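Long-range contacts in probable branched-chain amino acid ABC transporter, amino acid binding protein (Thermus thermophilus, PDB 3LKB), which probably binds branched-chain amino acids, valine among them, and delivers them to a membrane ABC transporter for uptake: residues Q6-F11 and P45-N50; T20-A25 and Q205-P210; R65-A70 and P92-L97; K142-A147 and L170-V175; Q318-M323 and I343-S348. The protein carries 2 engineered substitutions. All coordinates share one frame; numbering follows the deposited sequence.

Overall arrangement
Contacts 1, 3 and 5 lie in one lobe, contact 4 at the far end of the other, and contact 2 bridges the cleft between them. Contacts 1 and 4 are alike: each pairs parallel strands through backbone hydrogen bonds, and both are only partly buried. Their centres are about 51 Å apart. Contact 2 is the buried one, a small polar and apolar meeting of two helix starts beside the valine. Contact 3 joins two helices mainly by apolar side chains. It touches contact 1, where F11 packs on F66, F67 and A70. Contact 5 ties a helix end to a sodium-binding loop.

Contact 1: residues Q6-F11 and P45-N50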
# COMPACT_ATOMS: atom_id res chain seq x y z
N GLN A 6 31.86 0.22 -10.68
CA GLN A 6 30.85 0.50 -11.71
C GLN A 6 29.42 0.50 -11.14
O GLN A 6 29.13 -0.12 -10.11
CB GLN A 6 30.96 -0.50 -12.86
CG GLN A 6 30.66 -1.92 -12.42
CD GLN A 6 30.82 -2.92 -13.54
OE1 GLN A 6 30.09 -2.88 -14.54
NE2 GLN A 6 31.79 -3.83 -13.39
N GLN A 7 28.54 1.23 -11.81
CA GLN A 7 27.15 1.26 -11.41
C GLN A 7 26.34 0.17 -12.16
O GLN A 7 26.43 0.04 -13.41
CB GLN A 7 26.56 2.64 -11.65
CG GLN A 7 25.16 2.77 -11.08
CD GLN A 7 24.60 4.17 -11.16
OE1 GLN A 7 24.19 4.73 -10.13
NE2 GLN A 7 24.57 4.75 -12.38
N VAL A 8 25.58 -0.59 -11.37
CA VAL A 8 24.65 -1.57 -11.90
C VAL A 8 23.20 -1.41 -11.32
O VAL A 8 22.98 -1.36 -10.09
CB VAL A 8 25.16 -3.03 -11.71
CG1 VAL A 8 24.04 -4.05 -11.99
CG2 VAL A 8 26.39 -3.30 -12.59
N THR A 9 22.24 -1.33 -12.24
CA THR A 9 20.86 -1.15 -11.87
C THR A 9 20.09 -2.43 -11.66
O THR A 9 20.06 -3.36 -12.51
CB THR A 9 20.14 -0.24 -12.81
OG1 THR A 9 20.74 1.06 -12.70
CG2 THR A 9 18.65 -0.15 -12.39
N LEU A 10 19.49 -2.48 -10.48
CA LEU A 10 18.66 -3.58 -10.09
C LEU A 10 17.25 -2.99 -10.14
O LEU A 10 16.94 -2.10 -9.37
CB LEU A 10 19.04 -4.01 -8.69
CG LEU A 10 18.69 -5.48 -8.42
CD1 LEU A 10 19.28 -6.32 -9.53
CD2 LEU A 10 19.24 -5.90 -7.10
N PHE A 11 16.44 -3.46 -11.08
CA PHE A 11 15.16 -2.84 -11.33
C PHE A 11 14.00 -3.82 -11.09
O PHE A 11 13.98 -4.93 -11.60
CB PHE A 11 15.16 -2.20 -12.73
CG PHE A 11 13.79 -1.99 -13.34
CD1 PHE A 11 13.07 -0.81 -13.11
CD2 PHE A 11 13.22 -2.95 -14.16
CE1 PHE A 11 11.82 -0.59 -13.70
CE2 PHE A 11 12.00 -2.75 -14.76
CZ PHE A 11 11.29 -1.55 -14.52
N PRO A 45 32.11 -7.34 -5.28
CA PRO A 45 33.23 -6.42 -5.26
C PRO A 45 33.29 -5.64 -6.57
O PRO A 45 33.17 -6.23 -7.66
CB PRO A 45 34.45 -7.34 -5.09
CG PRO A 45 33.85 -8.75 -4.64
CD PRO A 45 32.55 -8.74 -5.42
N GLY A 46 33.41 -4.32 -6.45
CA GLY A 46 33.56 -3.42 -7.57
C GLY A 46 32.24 -2.93 -8.17
O GLY A 46 32.25 -2.34 -9.24
N VAL A 47 31.11 -3.19 -7.51
CA VAL A 47 29.82 -2.82 -8.08
C VAL A 47 28.97 -2.05 -7.07
O VAL A 47 28.75 -2.52 -5.95
CB VAL A 47 29.05 -4.08 -8.50
CG1 VAL A 47 27.60 -3.75 -8.85
CG2 VAL A 47 29.72 -4.74 -9.65
N VAL A 48 28.50 -0.87 -7.42
CA VAL A 48 27.45 -0.29 -6.57
C VAL A 48 26.10 -0.44 -7.26
O VAL A 48 25.96 -0.13 -8.44
CB VAL A 48 27.76 1.15 -6.00
CG1 VAL A 48 29.24 1.44 -6.08
CG2 VAL A 48 27.00 2.24 -6.70
N PHE A 49 25.14 -1.02 -6.54
CA PHE A 49 23.82 -1.20 -7.10
C PHE A 49 23.03 0.10 -7.02
O PHE A 49 22.94 0.73 -5.97
CB PHE A 49 23.04 -2.37 -6.47
CG PHE A 49 23.64 -3.73 -6.79
CD1 PHE A 49 23.32 -4.39 -7.98
CD2 PHE A 49 24.52 -4.34 -5.91
CE1 PHE A 49 23.87 -5.63 -8.28
CE2 PHE A 49 25.08 -5.59 -6.20
CZ PHE A 49 24.76 -6.24 -7.38
N ASN A 50 22.52 0.50 -8.17
CA ASN A 50 21.48 1.48 -8.24
C ASN A 50 20.11 0.75 -8.15
O ASN A 50 19.72 -0.07 -9.02
CB ASN A 50 21.66 2.26 -9.54
CG ASN A 50 20.61 3.30 -9.74
OD1 ASN A 50 20.29 3.99 -8.80
ND2 ASN A 50 20.06 3.41 -10.96
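The F49 ring meets V8 of the neighbouring strand, where V8 CG1 lies 4.0 Å from F49 CE1. One face of this ring is covered from its own strand: V47 CG1 stands over the ring centre, 4.0 Å above the plane. V47 CG1 also touches V8 CB at 3.8 Å, which links the three side chains into one apolar patch. L10 CB approaches the ring obliquely. The second flat group is the N50 amide. N50 ND2 gives a hydrogen bond to T9 OG1 at 3.0 Å, and OG1 lies close to the amide plane. The two side chains run side by side. Q7 comes across N50, its OE1 3.6 Å from N50 CB, and the two amide planes are 32° apart.

Five backbone hydrogen bonds join Q6-F11 to P45-N50 in parallel register. V8 N to V48 O is nearly straight, while N50 N gives to V8 O at 2.7 Å. The strands belong to a beta-alpha-beta unit completed by helix 21-41. C35 and A38 of that helix pack on F49, as does I301 of helix 285-308. V8, V47 and F49 are buried side chains on one face, which they share with the partly exposed Q6. Q7, T9 and N50 share the other face with V48, where the bond to T9 OG1 probably limits the turning of the N50 amide.

Contact 2: residues T20-A25 and Q205-P210. With IPA (isopropyl alcohol), chain D.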
# COMPACT_ATOMS: atom_id res chain seq x y z
N THR A 20 -3.55 -6.38 -5.53
CA THR A 20 -2.51 -7.40 -5.25
C THR A 20 -1.43 -6.86 -4.32
O THR A 20 -0.47 -7.58 -3.96
CB THR A 20 -1.91 -7.81 -6.62
OG1 THR A 20 -2.66 -8.92 -7.16
CG2 THR A 20 -0.56 -8.05 -6.57
N SER A 21 -1.59 -5.60 -3.89
CA SER A 21 -0.56 -4.95 -3.10
C SER A 21 -0.30 -5.56 -1.70
O SER A 21 0.74 -5.36 -1.10
CB SER A 21 -0.77 -3.43 -3.09
OG SER A 21 -1.96 -3.09 -2.43
N ASP A 22 -1.20 -6.39 -1.21
CA ASP A 22 -0.89 -7.16 0.02
C ASP A 22 0.47 -7.88 -0.14
O ASP A 22 1.18 -8.12 0.82
CB ASP A 22 -1.98 -8.24 0.32
CG ASP A 22 -3.36 -7.63 0.77
OD1 ASP A 22 -3.38 -6.60 1.53
OD2 ASP A 22 -4.44 -8.21 0.37
N ALA A 23 0.79 -8.29 -1.35
CA ALA A 23 1.97 -9.08 -1.61
C ALA A 23 3.04 -8.18 -2.25
O ALA A 23 4.21 -8.23 -1.90
CB ALA A 23 1.63 -10.31 -2.50
N GLY A 24 2.63 -7.32 -3.16
CA GLY A 24 3.60 -6.50 -3.83
C GLY A 24 4.34 -5.50 -2.93
O GLY A 24 5.50 -5.17 -3.21
N ALA A 25 3.66 -5.00 -1.88
CA ALA A 25 4.31 -4.04 -0.99
C ALA A 25 5.54 -4.65 -0.25
O ALA A 25 6.67 -4.18 -0.42
CB ALA A 25 3.28 -3.42 -0.01
N GLN A 205 -7.02 -19.17 -5.21
CA GLN A 205 -5.85 -18.57 -5.85
C GLN A 205 -6.02 -17.07 -5.81
O GLN A 205 -6.70 -16.47 -6.64
CB GLN A 205 -5.73 -19.05 -7.30
CG GLN A 205 -4.79 -18.23 -8.18
CD GLN A 205 -3.27 -18.43 -7.88
OE1 GLN A 205 -2.87 -18.91 -6.82
NE2 GLN A 205 -2.42 -18.03 -8.83
N ASN A 206 -5.35 -16.43 -4.89
CA ASN A 206 -5.62 -15.02 -4.67
C ASN A 206 -4.52 -14.42 -3.82
O ASN A 206 -3.57 -15.13 -3.46
CB ASN A 206 -6.95 -14.96 -3.92
CG ASN A 206 -7.83 -13.82 -4.39
OD1 ASN A 206 -7.33 -12.76 -4.74
ND2 ASN A 206 -9.15 -14.04 -4.40
N VAL A 207 -4.62 -13.12 -3.51
CA VAL A 207 -3.82 -12.55 -2.45
C VAL A 207 -4.66 -12.72 -1.21
O VAL A 207 -5.81 -13.17 -1.30
CB VAL A 207 -3.43 -11.07 -2.63
CG1 VAL A 207 -2.17 -10.94 -3.55
CG2 VAL A 207 -4.64 -10.23 -3.13
N ALA A 208 -4.10 -12.34 -0.06
CA ALA A 208 -4.68 -12.66 1.22
C ALA A 208 -5.97 -11.90 1.62
O ALA A 208 -6.79 -12.47 2.32
CB ALA A 208 -3.62 -12.54 2.31
N GLY A 209 -6.14 -10.63 1.24
CA GLY A 209 -7.34 -9.83 1.66
C GLY A 209 -8.68 -10.41 1.17
O GLY A 209 -9.58 -10.64 1.94
N PRO A 210 -8.81 -10.70 -0.13
CA PRO A 210 -10.08 -11.39 -0.51
C PRO A 210 -10.31 -12.74 0.20
O PRO A 210 -11.46 -13.08 0.58
CB PRO A 210 -9.93 -11.59 -2.02
CG PRO A 210 -8.99 -10.36 -2.44
CD PRO A 210 -7.98 -10.34 -1.30
C1 IPA D . -6.02 -6.13 -3.57
C2 IPA D . -4.94 -5.73 -2.58
C3 IPA D . -5.43 -4.80 -1.45
O2 IPA D . -4.30 -6.88 -2.07
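D22 and G209 meet across the ligand cleft of this two-lobed binding protein, each in the first turn of a helix. G209 N gives a hydrogen bond to D22 OD2 at 3.1 Å, from above the carboxylate plane. The same OD2 takes a hydrogen bond at 2.8 Å from O2 of a bound isopropyl alcohol, probably from the crystallisation liquor. That O2 accepts from D22 N at 3.3 Å, bridging backbone and side chain. The start of helix 208-220 would probably favour a negative charge on D22. G209 has no side chain, and a CB there would clash with OD2.

Helix 21-41 belongs to one lobe and helix 208-220 to the other, as in periplasmic binding proteins that close around their ligand. An alanine at D22 would probably leave G209 N and the alcohol hydroxyl without their acceptor and weaken this link between the lobes. Beside these polar atoms, V207 CG1 packs on A23 CB at 4.0 Å and on T20 O at 3.8 Å. T20 OG1 is buried without a polar partner in the model, and the T20 side chain is about 4 Å from the bound valine at the nearest atoms.

Contact 3: residues R65-A70 and P92-L97; sequences RFFEEA and PLIQEL
F67 and L93 carry this contact between two helices, and their side chains slide past each other in opposite directions. In F67, CG is anti to the backbone N (chi1 180°), which sets it beside the carbonyl carbon; the ring lies toward the other helix. L93 takes the same kind of first torsion, with CG anti to the backbone N (chi1 -174°). Its CD2 comes to the edge of the F67 ring, near the ring plane, 4.0 Å from CE2. L93 CG is nearly as close, 4.1 Å from F67 CE2.

The far end of the ring meets two more residues, both obliquely. L97 CD1 lies 4.3 Å from F67 CZ. I94 uses its CG1 branch, 4.4 Å from F67 CZ. The ring tip is thus shared by side chains one turn apart or less. E68 adds a looser touch at the surface: its OE2 lies 4.3 Å from L93 CD2.

The contact between these segments is wholly apolar apart from that carboxylate. The axes are 12.6 Å apart, so long side chains bridge the gap and the backbones do not meet. F67 also stacks on F79 of strand 79-81 and touches I99 of a loop. Elsewhere on helix 60-72, F66 and A70 pack on F11 of strand 6-14. Two helices running 10° from parallel, with strand 79-81 between them in the chain, are characteristic of the alternating alpha/beta lobe of a periplasmic binding protein.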
# COMPACT_ATOMS: atom_id res chain seq x y z
N ARG A 65 6.14 0.62 -19.76
CA ARG A 65 6.82 1.89 -19.88
C ARG A 65 8.02 1.82 -18.96
O ARG A 65 9.11 2.18 -19.37
CB ARG A 65 5.90 3.06 -19.57
CG ARG A 65 6.56 4.48 -19.68
CD ARG A 65 6.77 5.21 -18.30
NE ARG A 65 5.49 5.38 -17.59
CZ ARG A 65 4.82 6.53 -17.49
NH1 ARG A 65 5.31 7.63 -18.05
NH2 ARG A 65 3.65 6.58 -16.84
N PHE A 66 7.85 1.31 -17.75
CA PHE A 66 8.98 1.26 -16.81
C PHE A 66 10.10 0.32 -17.27
O PHE A 66 11.27 0.58 -17.06
CB PHE A 66 8.52 0.85 -15.44
CG PHE A 66 7.65 1.86 -14.77
CD1 PHE A 66 7.77 3.22 -15.07
CD2 PHE A 66 6.69 1.45 -13.80
CE1 PHE A 66 6.94 4.16 -14.45
CE2 PHE A 66 5.88 2.36 -13.15
CZ PHE A 66 5.99 3.72 -13.46
N PHE A 67 9.72 -0.77 -17.94
CA PHE A 67 10.66 -1.70 -18.46
C PHE A 67 11.44 -1.13 -19.63
O PHE A 67 12.67 -1.33 -19.72
CB PHE A 67 9.92 -2.94 -18.93
CG PHE A 67 10.80 -4.00 -19.51
CD1 PHE A 67 11.86 -4.55 -18.76
CD2 PHE A 67 10.57 -4.46 -20.78
CE1 PHE A 67 12.66 -5.53 -19.28
CE2 PHE A 67 11.37 -5.47 -21.33
CZ PHE A 67 12.42 -6.01 -20.59
N GLU A 68 10.74 -0.42 -20.52
CA GLU A 68 11.41 0.20 -21.67
C GLU A 68 12.42 1.24 -21.23
O GLU A 68 13.54 1.23 -21.73
CB GLU A 68 10.45 0.75 -22.71
CG GLU A 68 9.81 -0.36 -23.51
CD GLU A 68 8.55 0.07 -24.26
OE1 GLU A 68 7.94 1.14 -23.95
OE2 GLU A 68 8.17 -0.69 -25.18
N GLU A 69 12.03 2.10 -20.28
CA GLU A 69 12.91 3.08 -19.67
C GLU A 69 14.09 2.37 -19.06
O GLU A 69 15.23 2.75 -19.35
CB GLU A 69 12.22 3.92 -18.60
CG GLU A 69 13.20 4.60 -17.59
CD GLU A 69 12.54 5.00 -16.24
OE1 GLU A 69 12.01 4.10 -15.51
OE2 GLU A 69 12.58 6.20 -15.91
N ALA A 70 13.83 1.34 -18.27
CA ALA A 70 14.90 0.60 -17.61
C ALA A 70 15.84 -0.13 -18.59
O ALA A 70 16.99 -0.33 -18.25
CB ALA A 70 14.33 -0.38 -16.59
N PRO A 92 7.35 -11.71 -25.53
CA PRO A 92 8.02 -11.50 -26.85
C PRO A 92 9.22 -10.53 -26.79
O PRO A 92 10.25 -10.76 -27.43
CB PRO A 92 6.90 -10.90 -27.73
CG PRO A 92 5.64 -11.49 -27.14
CD PRO A 92 5.89 -11.51 -25.62
N LEU A 93 9.06 -9.44 -26.04
CA LEU A 93 10.10 -8.43 -25.94
C LEU A 93 11.27 -8.93 -25.06
O LEU A 93 12.44 -8.68 -25.37
CB LEU A 93 9.48 -7.17 -25.39
CG LEU A 93 10.32 -5.90 -25.29
CD1 LEU A 93 10.89 -5.54 -26.67
CD2 LEU A 93 9.36 -4.81 -24.77
N ILE A 94 10.95 -9.65 -23.98
CA ILE A 94 12.01 -10.22 -23.14
C ILE A 94 12.93 -11.15 -23.94
O ILE A 94 14.13 -11.05 -23.88
CB ILE A 94 11.43 -10.96 -21.90
CG1 ILE A 94 10.66 -9.97 -21.00
CG2 ILE A 94 12.56 -11.70 -21.15
CD1 ILE A 94 10.09 -10.49 -19.77
N GLN A 95 12.30 -12.08 -24.64
CA GLN A 95 12.92 -12.96 -25.60
C GLN A 95 13.76 -12.19 -26.64
O GLN A 95 14.93 -12.55 -26.88
CB GLN A 95 11.84 -13.82 -26.29
CG GLN A 95 12.36 -14.91 -27.26
CD GLN A 95 13.05 -16.06 -26.53
OE1 GLN A 95 12.75 -16.36 -25.35
NE2 GLN A 95 14.01 -16.70 -27.23
N GLU A 96 13.19 -11.14 -27.24
CA GLU A 96 13.91 -10.40 -28.32
C GLU A 96 15.17 -9.77 -27.79
O GLU A 96 16.22 -9.91 -28.37
CB GLU A 96 13.03 -9.31 -28.97
CG GLU A 96 13.78 -8.34 -29.94
CD GLU A 96 12.90 -7.21 -30.50
OE1 GLU A 96 11.72 -7.47 -30.87
OE2 GLU A 96 13.39 -6.05 -30.57
N LEU A 97 15.09 -9.13 -26.65
CA LEU A 97 16.29 -8.52 -26.13
C LEU A 97 17.11 -9.38 -25.18
O LEU A 97 18.09 -8.91 -24.63
CB LEU A 97 15.99 -7.13 -25.55
CG LEU A 97 14.89 -6.99 -24.54
CD1 LEU A 97 15.52 -7.29 -23.22
CD2 LEU A 97 14.31 -5.58 -24.53

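Contact 4: residues K142-A147 and L170-V175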
# COMPACT_ATOMS: atom_id res chain seq x y z
N LYS A 142 -12.26 -39.18 -1.10
CA LYS A 142 -12.46 -39.50 -2.52
C LYS A 142 -13.77 -38.97 -2.98
O LYS A 142 -14.75 -38.96 -2.21
CB LYS A 142 -12.43 -40.99 -2.83
CG LYS A 142 -12.60 -41.84 -1.62
CD LYS A 142 -11.24 -42.14 -0.94
CE LYS A 142 -10.90 -41.20 0.26
NZ LYS A 142 -9.44 -40.80 0.24
N GLY A 143 -13.77 -38.53 -4.22
CA GLY A 143 -14.93 -37.99 -4.88
C GLY A 143 -15.33 -36.65 -4.31
O GLY A 143 -16.47 -36.22 -4.52
N ALA A 144 -14.41 -35.99 -3.59
CA ALA A 144 -14.72 -34.73 -2.90
C ALA A 144 -15.19 -33.63 -3.85
O ALA A 144 -14.66 -33.48 -4.94
CB ALA A 144 -13.55 -34.24 -2.10
N LYS A 145 -16.18 -32.87 -3.44
CA LYS A 145 -16.60 -31.75 -4.24
C LYS A 145 -15.77 -30.54 -3.87
O LYS A 145 -15.69 -30.18 -2.72
CB LYS A 145 -18.07 -31.44 -4.00
CG LYS A 145 -19.08 -32.62 -4.22
CD LYS A 145 -20.10 -32.15 -5.23
CE LYS A 145 -21.52 -32.42 -4.81
NZ LYS A 145 -22.07 -33.59 -5.57
N VAL A 146 -15.19 -29.90 -4.86
CA VAL A 146 -14.32 -28.76 -4.62
C VAL A 146 -14.72 -27.57 -5.49
O VAL A 146 -15.18 -27.73 -6.62
CB VAL A 146 -12.81 -29.15 -4.74
CG1 VAL A 146 -12.62 -30.53 -5.20
CG2 VAL A 146 -11.91 -28.14 -5.54
N ALA A 147 -14.53 -26.37 -4.94
CA ALA A 147 -14.81 -25.16 -5.67
C ALA A 147 -13.51 -24.38 -5.74
O ALA A 147 -12.69 -24.41 -4.80
CB ALA A 147 -15.84 -24.38 -4.94
N LEU A 170 -7.92 -37.44 -10.45
CA LEU A 170 -8.01 -37.82 -9.04
C LEU A 170 -9.40 -38.27 -8.65
O LEU A 170 -9.62 -38.70 -7.53
CB LEU A 170 -7.65 -36.62 -8.16
CG LEU A 170 -6.20 -36.19 -8.11
CD1 LEU A 170 -6.15 -34.82 -7.51
CD2 LEU A 170 -5.29 -37.21 -7.33
N GLY A 171 -10.35 -38.10 -9.56
CA GLY A 171 -11.73 -38.40 -9.30
C GLY A 171 -12.45 -37.37 -8.44
O GLY A 171 -13.39 -37.74 -7.71
N LEU A 172 -12.04 -36.10 -8.50
CA LEU A 172 -12.69 -35.04 -7.72
C LEU A 172 -13.64 -34.28 -8.61
O LEU A 172 -13.50 -34.28 -9.82
CB LEU A 172 -11.68 -34.05 -7.15
CG LEU A 172 -10.52 -34.60 -6.32
CD1 LEU A 172 -9.63 -33.46 -5.87
CD2 LEU A 172 -10.95 -35.45 -5.12
N GLN A 173 -14.61 -33.60 -8.06
CA GLN A 173 -15.35 -32.75 -8.95
C GLN A 173 -15.26 -31.27 -8.63
O GLN A 173 -15.55 -30.82 -7.52
CB GLN A 173 -16.75 -33.25 -9.14
CG GLN A 173 -17.66 -33.11 -7.99
CD GLN A 173 -19.05 -33.59 -8.39
OE1 GLN A 173 -19.93 -32.80 -8.77
NE2 GLN A 173 -19.23 -34.91 -8.35
N ILE A 174 -14.78 -30.53 -9.60
CA ILE A 174 -14.79 -29.10 -9.51
C ILE A 174 -16.19 -28.68 -9.86
O ILE A 174 -16.58 -28.85 -11.02
CB ILE A 174 -13.85 -28.49 -10.57
CG1 ILE A 174 -12.43 -29.01 -10.37
CG2 ILE A 174 -13.95 -26.94 -10.57
CD1 ILE A 174 -11.64 -28.32 -9.30
N VAL A 175 -16.93 -28.14 -8.92
CA VAL A 175 -18.34 -27.85 -9.18
C VAL A 175 -18.60 -26.37 -9.58
O VAL A 175 -19.61 -26.05 -10.24
CB VAL A 175 -19.27 -28.28 -8.01
CG1 VAL A 175 -18.49 -29.03 -6.96
CG2 VAL A 175 -19.91 -27.09 -7.37
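V146 packs against both L172 and I174 at the apolar centre of this strand pair. V146 CG2 touches I174 CD1 at 3.8 Å, and V146 CG1 lies 4.1 Å from L172 CB. I174 CG1 stands anti to the carbonyl carbon (chi1 -59°), and the next torsion (chi2 -81°) bends CD1 round to V146. Further along, A144 CB meets L172 CD2 at 4.2 Å. A138 of helix 126-140 packs on L172, and A167 of helix 160-170 on I174.

The backbones pair in parallel through three hydrogen bonds. V146 N to Q173 O is almost straight at 2.8 Å. Q173 N gives to A144 O, and V175 N gives to V146 O. Strand 173-179 is the outermost strand of the large mixed sheet on this side, and it follows strand 145-150 through a helical beta-alpha-beta connection. Helix 160-170 ends in a Schellman motif, with G171 at positive phi. The G171 carbonyl then receives a CA-H...O contact from G143 CA at 3.2 Å.

K145 and Q173 point the same way on the other face. K145 CD lies 3.6 Å from Q173 OE1, so the lysine's aliphatic part touches the amide. V175 CG1 covers K145 CB at 3.8 Å.

Contact 5: residues Q318-M323 and I343-S348. With NA (sodium ion), chain E.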
# COMPACT_ATOMS: atom_id res chain seq x y z
N GLN A 318 24.51 -16.60 -18.26
CA GLN A 318 25.44 -17.75 -18.16
C GLN A 318 25.66 -18.14 -16.73
O GLN A 318 25.81 -19.31 -16.40
CB GLN A 318 26.80 -17.43 -18.81
CG GLN A 318 26.81 -17.24 -20.34
CD GLN A 318 26.34 -18.50 -21.06
OE1 GLN A 318 26.63 -19.62 -20.62
NE2 GLN A 318 25.61 -18.33 -22.18
N ALA A 319 25.68 -17.15 -15.87
CA ALA A 319 25.74 -17.39 -14.42
C ALA A 319 24.48 -18.14 -13.94
O ALA A 319 24.59 -19.05 -13.15
CB ALA A 319 25.91 -16.08 -13.67
N ILE A 320 23.30 -17.80 -14.44
CA ILE A 320 22.08 -18.47 -13.98
C ILE A 320 21.97 -19.93 -14.42
O ILE A 320 21.59 -20.77 -13.62
CB ILE A 320 20.81 -17.68 -14.45
CG1 ILE A 320 20.66 -16.38 -13.64
CG2 ILE A 320 19.53 -18.55 -14.49
CD1 ILE A 320 19.81 -15.42 -14.39
N VAL A 321 22.31 -20.21 -15.69
CA VAL A 321 22.18 -21.57 -16.25
C VAL A 321 23.32 -22.47 -15.83
O VAL A 321 23.27 -23.67 -16.08
CB VAL A 321 22.05 -21.61 -17.82
CG1 VAL A 321 20.86 -20.79 -18.32
CG2 VAL A 321 23.30 -21.09 -18.50
N GLY A 322 24.36 -21.90 -15.23
CA GLY A 322 25.39 -22.69 -14.55
C GLY A 322 25.14 -22.88 -13.05
O GLY A 322 25.98 -23.47 -12.34
N MET A 323 24.00 -22.37 -12.55
CA MET A 323 23.66 -22.40 -11.11
C MET A 323 23.01 -23.74 -10.75
O MET A 323 21.79 -23.79 -10.46
CB MET A 323 22.73 -21.23 -10.79
CG MET A 323 22.60 -20.75 -9.33
SD MET A 323 21.44 -19.29 -9.20
CE MET A 323 22.58 -17.95 -9.39
N ILE A 343 18.22 -23.55 -4.82
CA ILE A 343 18.03 -22.84 -6.08
C ILE A 343 18.93 -23.38 -7.19
O ILE A 343 20.11 -23.15 -7.17
CB ILE A 343 18.26 -21.31 -5.94
CG1 ILE A 343 17.47 -20.73 -4.75
CG2 ILE A 343 17.89 -20.61 -7.23
CD1 ILE A 343 15.94 -20.88 -4.89
N ASP A 344 18.35 -24.07 -8.15
CA ASP A 344 19.12 -24.60 -9.26
C ASP A 344 18.37 -24.45 -10.58
O ASP A 344 17.15 -24.74 -10.66
CB ASP A 344 19.62 -26.05 -9.01
CG ASP A 344 18.49 -27.07 -8.78
OD1 ASP A 344 17.31 -26.71 -8.46
OD2 ASP A 344 18.79 -28.27 -8.92
N PHE A 345 19.11 -23.93 -11.57
CA PHE A 345 18.60 -23.72 -12.91
C PHE A 345 19.56 -24.37 -13.93
O PHE A 345 20.74 -24.55 -13.65
CB PHE A 345 18.57 -22.22 -13.23
CG PHE A 345 17.66 -21.41 -12.34
CD1 PHE A 345 16.29 -21.54 -12.43
CD2 PHE A 345 18.19 -20.49 -11.45
CE1 PHE A 345 15.45 -20.79 -11.63
CE2 PHE A 345 17.33 -19.71 -10.63
CZ PHE A 345 15.98 -19.86 -10.74
N THR A 346 19.03 -24.70 -15.10
CA THR A 346 19.84 -25.05 -16.22
C THR A 346 19.13 -24.44 -17.41
O THR A 346 18.02 -23.93 -17.27
CB THR A 346 19.88 -26.59 -16.48
OG1 THR A 346 18.59 -27.02 -16.95
CG2 THR A 346 20.38 -27.40 -15.26
N LYS A 347 19.74 -24.56 -18.59
CA LYS A 347 19.07 -24.12 -19.81
C LYS A 347 17.69 -24.70 -20.04
O LYS A 347 16.86 -24.11 -20.72
CB LYS A 347 19.92 -24.43 -21.02
CG LYS A 347 20.92 -23.35 -21.24
CD LYS A 347 22.33 -23.82 -20.94
CE LYS A 347 23.37 -23.06 -21.78
NZ LYS A 347 22.93 -22.91 -23.20
N SER A 348 17.44 -25.87 -19.47
CA SER A 348 16.17 -26.55 -19.74
C SER A 348 15.33 -26.64 -18.47
O SER A 348 14.17 -27.04 -18.51
CB SER A 348 16.44 -27.94 -20.31
OG SER A 348 17.08 -28.71 -19.33
NA NA E . 15.50 -26.03 -9.93
O HOH W 1 15.10 -28.21 -10.56
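The backbones of M323 and F345 meet just past a helix end, where F345 N gives a hydrogen bond to M323 O at 2.9 Å from above the carbonyl plane. D344 CA makes a CA-H...O contact to the same oxygen.

The M323 and F345 side chains lie side by side, pointing the same way. M323 SD sits at the ring edge, 4.1 Å from F345 CD2, in a Met-aromatic contact. I320 CG2 comes obliquely to the same ring, 3.8 Å from F345 CD2. Outside this core, V321 crosses the aliphatic part of K347, with V321 CG2 3.8 Å from K347 CD. An alanine at V321 would probably leave the K347 chain freer to turn, because the CG1 and CG2 contacts with K347 CG, CD and CE would be lost.

D344 turns to the sodium ion. It binds the metal twice, through its O at 2.2 Å and its OD1 at 2.4 Å. A water, T351 and G352 complete the site. T346 OG1 accepts from S348 N in an ST turn and also takes a hydrogen bond from E349 N.

The contact fastens the end of helix 313-321 to the loop leading toward strand 357-362. Helix 285-308 packs on both partners: A300 lies on I320, R303 on M323 and I296 on I343. F120 meets the F345 ring edge-to-face.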